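Local coordinates for protein HAT1-interacting factor 1 (Saccharomyces cerevisiae, PDB 4NQ0) that acts as a nuclear chaperone for histones H3 and H4 in the HAT-B histone acetyltransferase complex, and takes part in chromatin assembly and telomere silencing, at residues Q46-D50 against S192-F198; F64-A68 against L209-A213. All coordinates share one frame; numbering follows the deposited sequence.

Contact 1: Q46-D50 against S192-F198; sequences QQTLD and SGFHIYF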
loop_
_atom_site.group_PDB
_atom_site.type_symbol
_atom_site.label_atom_id
_atom_site.label_comp_id
_atom_site.label_asym_id
_atom_site.label_seq_id
_atom_site.Cartn_x
_atom_site.Cartn_y
_atom_site.Cartn_z
ATOM N N GLN A 46 8.351 6.737 -16.530
ATOM C CA GLN A 46 8.258 8.179 -16.741
ATOM C C GLN A 46 8.135 8.541 -18.228
ATOM O O GLN A 46 7.243 9.287 -18.616
ATOM C CB GLN A 46 9.471 8.887 -16.128
ATOM C CG GLN A 46 9.545 10.377 -16.420
ATOM C CD GLN A 46 10.628 10.712 -17.426
ATOM O OE1 GLN A 46 11.759 10.231 -17.306
ATOM N NE2 GLN A 46 10.296 11.553 -18.422
ATOM N N GLN A 47 9.030 8.001 -19.048
ATOM C CA GLN A 47 9.041 8.317 -20.477
ATOM C C GLN A 47 7.806 7.763 -21.179
ATOM O O GLN A 47 7.271 8.393 -22.077
ATOM C CB GLN A 47 10.306 7.781 -21.137
ATOM C CG GLN A 47 11.581 8.439 -20.624
ATOM C CD GLN A 47 12.809 7.667 -21.011
ATOM O OE1 GLN A 47 12.782 6.874 -21.953
ATOM N NE2 GLN A 47 13.895 7.876 -20.285
ATOM N N THR A 48 7.349 6.585 -20.774
ATOM C CA THR A 48 6.112 6.045 -21.333
ATOM C C THR A 48 4.953 6.973 -20.962
ATOM O O THR A 48 4.160 7.333 -21.830
ATOM C CB THR A 48 5.840 4.591 -20.866
ATOM O OG1 THR A 48 6.977 3.771 -21.175
ATOM C CG2 THR A 48 4.604 4.017 -21.556
ATOM N N LEU A 49 4.886 7.394 -19.693
ATOM C CA LEU A 49 3.791 8.256 -19.244
ATOM C C LEU A 49 3.810 9.615 -19.981
ATOM O O LEU A 49 2.758 10.106 -20.355
ATOM C CB LEU A 49 3.776 8.440 -17.709
ATOM C CG LEU A 49 3.225 7.263 -16.875
ATOM C CD1 LEU A 49 3.539 7.390 -15.398
ATOM C CD2 LEU A 49 1.723 7.071 -17.072
ATOM N N ASP A 50 4.995 10.192 -20.198
ATOM C CA ASP A 50 5.110 11.510 -20.838
ATOM C C ASP A 50 4.658 11.472 -22.292
ATOM O O ASP A 50 4.210 12.476 -22.818
ATOM C CB ASP A 50 6.552 12.048 -20.799
ATOM C CG ASP A 50 6.897 12.772 -19.496
ATOM O OD1 ASP A 50 6.006 13.358 -18.844
ATOM O OD2 ASP A 50 8.085 12.778 -19.133
ATOM N N SER A 192 1.289 15.174 -17.854
ATOM C CA SER A 192 2.638 15.412 -18.355
ATOM C C SER A 192 3.572 15.916 -17.267
ATOM O O SER A 192 3.154 16.169 -16.133
ATOM C CB SER A 192 2.601 16.394 -19.545
ATOM O OG SER A 192 2.079 17.657 -19.167
ATOM N N GLY A 193 4.849 16.034 -17.610
ATOM C CA GLY A 193 5.871 16.479 -16.664
ATOM C C GLY A 193 6.252 15.456 -15.607
ATOM O O GLY A 193 6.628 15.823 -14.494
ATOM N N PHE A 194 6.202 14.173 -15.963
ATOM C CA PHE A 194 6.539 13.085 -15.024
ATOM C C PHE A 194 7.999 13.034 -14.581
ATOM O O PHE A 194 8.325 12.294 -13.661
ATOM C CB PHE A 194 6.127 11.722 -15.589
ATOM C CG PHE A 194 4.642 11.512 -15.621
ATOM C CD1 PHE A 194 3.991 10.926 -14.548
ATOM C CD2 PHE A 194 3.894 11.929 -16.708
ATOM C CE1 PHE A 194 2.633 10.740 -14.565
ATOM C CE2 PHE A 194 2.516 11.737 -16.737
ATOM C CZ PHE A 194 1.890 11.142 -15.659
ATOM N N HIS A 195 8.866 13.816 -15.228
ATOM C CA HIS A 195 10.241 13.973 -14.778
ATOM C C HIS A 195 10.311 14.600 -13.377
ATOM O O HIS A 195 11.327 14.495 -12.703
ATOM C CB HIS A 195 11.051 14.825 -15.774
ATOM C CG HIS A 195 10.870 16.308 -15.603
ATOM N ND1 HIS A 195 9.952 17.043 -16.329
ATOM C CD2 HIS A 195 11.491 17.190 -14.781
ATOM C CE1 HIS A 195 10.019 18.314 -15.962
ATOM N NE2 HIS A 195 10.940 18.429 -15.019
ATOM N N ILE A 196 9.235 15.272 -12.963
ATOM C CA ILE A 196 9.149 15.903 -11.638
ATOM C C ILE A 196 9.371 14.906 -10.495
ATOM O O ILE A 196 9.857 15.287 -9.431
ATOM C CB ILE A 196 7.773 16.622 -11.444
ATOM C CG1 ILE A 196 7.808 17.553 -10.224
ATOM C CG2 ILE A 196 6.642 15.614 -11.302
ATOM N N TYR A 197 9.050 13.633 -10.729
ATOM C CA TYR A 197 9.153 12.600 -9.689
ATOM C C TYR A 197 10.575 12.077 -9.454
ATOM O O TYR A 197 10.794 11.247 -8.564
ATOM C CB TYR A 197 8.182 11.452 -9.986
ATOM C CG TYR A 197 6.731 11.901 -10.008
ATOM C CD1 TYR A 197 6.138 12.439 -8.874
ATOM C CD2 TYR A 197 5.959 11.792 -11.151
ATOM C CE1 TYR A 197 4.824 12.876 -8.882
ATOM C CE2 TYR A 197 4.638 12.214 -11.171
ATOM C CZ TYR A 197 4.073 12.746 -10.033
ATOM O OH TYR A 197 2.771 13.171 -10.028
ATOM N N PHE A 198 11.540 12.573 -10.226
ATOM C CA PHE A 198 12.958 12.344 -9.920
ATOM C C PHE A 198 13.547 13.486 -9.082
ATOM O O PHE A 198 14.686 13.399 -8.629
ATOM C CB PHE A 198 13.762 12.160 -11.210
ATOM C CG PHE A 198 13.412 10.905 -11.964
ATOM C CD1 PHE A 198 13.797 9.662 -11.484
ATOM C CD2 PHE A 198 12.694 10.960 -13.145
ATOM C CE1 PHE A 198 13.475 8.501 -12.183
ATOM C CE2 PHE A 198 12.366 9.800 -13.838
ATOM C CZ PHE A 198 12.757 8.579 -13.364
HETATM O O HOH W 1 8.805 15.062 -17.965
#

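Contact 2: F64-A68 against L209-A213; sequences FTIFA and LLAQA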
loop_
_atom_site.group_PDB
_atom_site.type_symbol
_atom_site.label_atom_id
_atom_site.label_comp_id
_atom_site.label_asym_id
_atom_site.label_seq_id
_atom_site.Cartn_x
_atom_site.Cartn_y
_atom_site.Cartn_z
ATOM N N PHE A 64 2.209 3.610 -12.727
ATOM C CA PHE A 64 2.338 4.416 -11.518
ATOM C C PHE A 64 2.918 3.613 -10.361
ATOM O O PHE A 64 3.817 4.083 -9.650
ATOM C CB PHE A 64 0.976 5.031 -11.168
ATOM C CG PHE A 64 0.544 6.113 -12.124
ATOM C CD1 PHE A 64 0.832 7.444 -11.857
ATOM C CD2 PHE A 64 -0.132 5.799 -13.300
ATOM C CE1 PHE A 64 0.443 8.453 -12.740
ATOM C CE2 PHE A 64 -0.514 6.799 -14.184
ATOM C CZ PHE A 64 -0.233 8.120 -13.905
ATOM N N THR A 65 2.457 2.375 -10.199
ATOM C CA THR A 65 2.911 1.553 -9.062
ATOM C C THR A 65 4.363 1.098 -9.198
ATOM O O THR A 65 5.134 1.161 -8.231
ATOM C CB THR A 65 1.986 0.351 -8.814
ATOM O OG1 THR A 65 2.043 -0.551 -9.926
ATOM C CG2 THR A 65 0.552 0.833 -8.618
ATOM N N ILE A 66 4.750 0.679 -10.398
ATOM C CA ILE A 66 6.155 0.365 -10.680
ATOM C C ILE A 66 7.033 1.607 -10.513
ATOM O O ILE A 66 8.086 1.546 -9.868
ATOM C CB ILE A 66 6.328 -0.240 -12.094
ATOM C CG1 ILE A 66 5.614 -1.597 -12.172
ATOM C CG2 ILE A 66 7.804 -0.413 -12.431
ATOM C CD1 ILE A 66 5.351 -2.059 -13.566
ATOM N N PHE A 67 6.586 2.738 -11.068
ATOM C CA PHE A 67 7.311 4.008 -10.958
ATOM C C PHE A 67 7.526 4.338 -9.472
ATOM O O PHE A 67 8.634 4.690 -9.055
ATOM C CB PHE A 67 6.505 5.117 -11.662
ATOM C CG PHE A 67 7.279 6.391 -12.010
ATOM C CD1 PHE A 67 8.547 6.679 -11.501
ATOM C CD2 PHE A 67 6.674 7.340 -12.824
ATOM C CE1 PHE A 67 9.187 7.873 -11.831
ATOM C CE2 PHE A 67 7.310 8.529 -13.158
ATOM C CZ PHE A 67 8.565 8.792 -12.664
ATOM N N ALA A 68 6.471 4.205 -8.673
ATOM C CA ALA A 68 6.544 4.521 -7.251
ATOM C C ALA A 68 7.531 3.608 -6.522
ATOM O O ALA A 68 8.369 4.081 -5.764
ATOM C CB ALA A 68 5.172 4.427 -6.616
ATOM N N LEU A 209 2.532 9.277 -6.763
ATOM C CA LEU A 209 2.343 8.312 -7.844
ATOM C C LEU A 209 1.370 7.214 -7.439
ATOM O O LEU A 209 0.559 6.776 -8.249
ATOM C CB LEU A 209 3.679 7.708 -8.286
ATOM C CG LEU A 209 4.534 8.642 -9.157
ATOM C CD1 LEU A 209 5.989 8.261 -9.086
ATOM C CD2 LEU A 209 4.019 8.618 -10.600
ATOM N N LEU A 210 1.452 6.768 -6.190
ATOM C CA LEU A 210 0.500 5.777 -5.680
ATOM C C LEU A 210 -0.911 6.357 -5.518
ATOM O O LEU A 210 -1.899 5.650 -5.782
ATOM C CB LEU A 210 1.001 5.153 -4.379
ATOM C CG LEU A 210 2.217 4.250 -4.524
ATOM C CD1 LEU A 210 2.878 3.974 -3.172
ATOM C CD2 LEU A 210 1.831 2.936 -5.219
ATOM N N ALA A 211 -1.022 7.636 -5.123
ATOM C CA ALA A 211 -2.341 8.283 -5.050
ATOM C C ALA A 211 -3.030 8.166 -6.403
ATOM O O ALA A 211 -4.226 7.894 -6.487
ATOM C CB ALA A 211 -2.240 9.768 -4.614
ATOM N N GLN A 212 -2.254 8.336 -7.466
ATOM C CA GLN A 212 -2.780 8.189 -8.815
ATOM C C GLN A 212 -3.062 6.734 -9.201
ATOM O O GLN A 212 -3.995 6.470 -9.950
ATOM C CB GLN A 212 -1.839 8.860 -9.816
ATOM C CG GLN A 212 -1.738 10.380 -9.589
ATOM C CD GLN A 212 -0.654 11.019 -10.407
ATOM O OE1 GLN A 212 -0.858 11.324 -11.578
ATOM N NE2 GLN A 212 0.515 11.242 -9.794
ATOM N N ALA A 213 -2.268 5.789 -8.711
ATOM C CA ALA A 213 -2.621 4.366 -8.880
ATOM C C ALA A 213 -4.002 4.064 -8.285
ATOM O O ALA A 213 -4.827 3.382 -8.919
ATOM C CB ALA A 213 -1.570 3.461 -8.268
#

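Contact 1: Q46-D50 against S192-F198
Gln46 and Phe194 bring their CA atoms to 5.5 Å, and one helical turn on Asp50 lies comparably near Ser192, where 46-50, a piece of regular helix, meets 192-198, a loop that tightens into a 3-10 segment from Phe194 onward. Gly193, with phi 73°, makes the turn just ahead of that segment, a backbone shape glycine adopts readily. The carboxylate of Asp50 receives the start of the 3-10 segment: Phe194 N donates to Asp50 OD1 over 3.0 Å in a nearly straight bond, on the syn side and somewhat out of the carboxylate plane. Asp50 OD2 is held from its own helix by Gln46, whose NE2 lies 2.6 Å away, and a water links OD2 to N and ND1 of His195. An acid suits this place because its two oxygens serve separate donors. Gln46 reaches across with CG anti to its backbone N (chi1 174°) and then bends at chi2, laying CG against the carbonyl of Phe194 and bringing OE1 to the edge of the Phe198 ring, 3.5 Å from CE2; amide and ring planes are perpendicular. Beneath this polar layer Leu49 CB sits over the centre of the Phe194 ring, 3.6 Å from its centroid, a CH-pi contact, while Asp50 OD1 lies at the ring's edge. The contact thus docks segment 192-198, which lies in a region important for histone interaction and leads into helix 202-218, onto helix 38-51, with Leu49 also packing on Leu63, Phe64 and Phe67 of helix 61-77.

Contact 2: F64-A68 against L209-A213
Phe64 overlaps Leu209 and Gln212 of the facing helix: CD1 touches Leu209 CD2 at 3.6 Å, and CE1 lies 3.4 Å from Gln212 OE1. The ring crosses the Gln212 side chain obliquely, its plane turned 60° from the amide, while CB rests on the carbonyl oxygen of Leu209. Leu209 divides its two methyl branches between aromatic neighbours. CD2 fits between Phe64 and Phe67, whereas CD1 stands over one face of Phe67, 3.8 Å from the ring centroid and toward the rim, as a CH-pi contact. A branched leucine suits this place because its fork lets one methyl bridge the two rings while the other covers the Phe67 face. Phe67 offers that face because its CG is anti to the backbone N (chi1 -162°). The short segments run antiparallel at 159°, their axes 8.3 Å apart, an approach to which the small side chains of Ala68 and Ala213 probably contribute: Ala68 CB meets Leu210 CG at 3.6 Å, and Ala213 CB presses on Thr65 CG2 at 3.4 Å, tighter than ordinary van der Waals contact. Leu210 also packs on helix 229-248, against Val238, Leu241, Met242 and Ile245. Replacing Phe64 with an alanine would probably leave Leu209 CD2 and the side of Gln212 without their aromatic neighbour, opening a gap between the helices. Gln212 brings a polar amide to this interface, but it is engaged beyond the two segments, OE1 with Arg190 N and NE2 with Tyr197 OH and Asp208 O. The chemistry therefore implies that helices 61-77 and 202-218 are joined here by shape and apolar burial, with the amide's polarity satisfied by the neighbouring loop and its own helix.

How the contacts relate
Both contacts tie the N-terminal helices to the part of the chain that returns after the long unmodelled, acid-rich stretch 80-159, probably flexible, and their segments alternate along the sequence. Contact 2 is core, a helix-on-helix interface built mainly from hydrocarbon. Contact 1 lies farther out and is partly buried, combining an apolar floor with a polar, watered rim. Helices 38-51 and 61-77 are consecutive, and the 192-198 segment leads into helix 202-218, so the two contacts bind successive elements on both sides. They also meet directly: Phe194 CE1 packs on Phe64 CE1 at 3.7 Å, Gln46 reaches Phe67, and the Tyr197-Gln212 tie joins them.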